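Local coordinates for protein flap endonuclease 1 (Desulfurococcus amylolyticus, PDB 3ORY) that probably cleaves the 5' flaps of branched DNA formed during replication and repair, as a structure-specific nuclease of the FEN1/XPG family, at residues A[60-63]-A[67-70]. Numbering follows the deposited sequence.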
loop_
_atom_site.group_PDB
_atom_site.type_symbol
_atom_site.label_atom_id
_atom_site.label_comp_id
_atom_site.label_asym_id
_atom_site.label_seq_id
_atom_site.Cartn_x
_atom_site.Cartn_y
_atom_site.Cartn_z
ATOM N N PRO A 60 -15.697 -2.464 -10.501
ATOM C CA PRO A 60 -15.239 -3.344 -9.416
ATOM C C PRO A 60 -15.969 -4.682 -9.390
ATOM O O PRO A 60 -17.093 -4.786 -9.884
ATOM C CB PRO A 60 -15.588 -2.551 -8.149
ATOM C CG PRO A 60 -15.631 -1.136 -8.585
ATOM C CD PRO A 60 -16.174 -1.166 -9.980
ATOM N N LEU A 61 -15.322 -5.694 -8.818
ATOM C CA LEU A 61 -15.970 -6.968 -8.564
ATOM C C LEU A 61 -17.055 -6.749 -7.516
ATOM O O LEU A 61 -16.875 -5.969 -6.571
ATOM C CB LEU A 61 -14.966 -8.016 -8.079
ATOM C CG LEU A 61 -13.806 -8.493 -8.968
ATOM C CD1 LEU A 61 -13.122 -9.673 -8.297
ATOM C CD2 LEU A 61 -14.230 -8.885 -10.402
ATOM N N MET A 62 -18.187 -7.420 -7.698
ATOM C CA MET A 62 -19.325 -7.260 -6.810
ATOM C C MET A 62 -20.017 -8.595 -6.561
ATOM O O MET A 62 -19.997 -9.470 -7.422
ATOM C CB MET A 62 -20.307 -6.227 -7.380
ATOM C CG MET A 62 -19.861 -4.762 -7.180
ATOM S SD MET A 62 -20.914 -3.573 -8.044
ATOM C CE MET A 62 -20.504 -3.910 -9.753
ATOM N N ASP A 63 -20.594 -8.754 -5.373
ATOM C CA ASP A 63 -21.375 -9.942 -5.065
ATOM C C ASP A 63 -22.836 -9.741 -5.493
ATOM O O ASP A 63 -23.174 -8.708 -6.078
ATOM C CB ASP A 63 -21.234 -10.342 -3.587
ATOM C CG ASP A 63 -21.852 -9.332 -2.617
ATOM O OD1 ASP A 63 -22.727 -8.537 -3.014
ATOM O OD2 ASP A 63 -21.459 -9.355 -1.432
ATOM N N ARG A 67 -22.509 -5.641 -3.306
ATOM C CA ARG A 67 -21.343 -5.164 -2.540
ATOM C C ARG A 67 -20.006 -5.404 -3.262
ATOM O O ARG A 67 -19.801 -6.457 -3.878
ATOM C CB ARG A 67 -21.306 -5.812 -1.155
ATOM C CG ARG A 67 -22.536 -5.519 -0.303
ATOM C CD ARG A 67 -22.552 -6.365 0.961
ATOM N NE ARG A 67 -22.540 -7.797 0.651
ATOM C CZ ARG A 67 -22.858 -8.754 1.517
ATOM N NH1 ARG A 67 -23.223 -8.441 2.754
ATOM N NH2 ARG A 67 -22.824 -10.026 1.142
ATOM N N ILE A 68 -19.106 -4.425 -3.170
ATOM C CA ILE A 68 -17.762 -4.535 -3.759
ATOM C C ILE A 68 -16.982 -5.680 -3.101
ATOM O O ILE A 68 -17.004 -5.830 -1.887
ATOM C CB ILE A 68 -16.989 -3.191 -3.687
ATOM C CG1 ILE A 68 -17.724 -2.125 -4.515
ATOM C CG2 ILE A 68 -15.521 -3.349 -4.174
ATOM C CD1 ILE A 68 -17.160 -0.691 -4.383
ATOM N N THR A 69 -16.331 -6.514 -3.915
ATOM C CA THR A 69 -15.572 -7.650 -3.378
ATOM C C THR A 69 -14.119 -7.657 -3.843
ATOM O O THR A 69 -13.361 -8.553 -3.476
ATOM C CB THR A 69 -16.217 -8.997 -3.754
ATOM O OG1 THR A 69 -16.374 -9.040 -5.166
ATOM C CG2 THR A 69 -17.585 -9.164 -3.085
ATOM N N SER A 70 -13.734 -6.642 -4.621
ATOM C CA SER A 70 -12.377 -6.529 -5.183
ATOM C C SER A 70 -11.264 -6.696 -4.142
ATOM O O SER A 70 -10.238 -7.323 -4.412
ATOM C CB SER A 70 -12.200 -5.193 -5.922
ATOM O OG SER A 70 -12.970 -5.166 -7.120
#
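A hairpin-like turn with a single antiparallel bridge, M62 and I68 forming a non-hydrogen-bonded pair, closes the loop that leads into helix 70-84, within the XPG N-terminal family region. D63 N donates to R67 O (2.9 Å), lying in the plane of that carbonyl, while T69 N reaches L61 O at 2.8 Å from well above the carbonyl plane. The same R67 O also receives M62 CA at 3.1 Å as a CA-H...O contact. The D63 carboxylate closes the turn end. With CG held between its backbone N and carbonyl carbon (chi1 67°), OD1 accepts from R67 N at 2.9 Å and also from N65 N inside the turn. OD2 forms a salt bridge with R67, whose chain bends at chi3 to bring its guanidinium edge side-on: NE donates to OD2 (2.8 Å), which uses its syn lone pair, and NH2 reaches the same oxygen from above the carboxylate plane, the two planes being 55° apart. Replacing D63 with alanine is likely to leave the R67 guanidinium without its charge mate and R67 N, N65 N and H326 ND1 without this partner. At the other end L61 N donates to S70 OG (2.9 Å), a hydroxyl also bonded to I53 O, so the first turn of helix 70-84 is tied to the residue just beyond helix 42-52; D63 OD2 meanwhile bonds H326 ND1, just past helix 315-325.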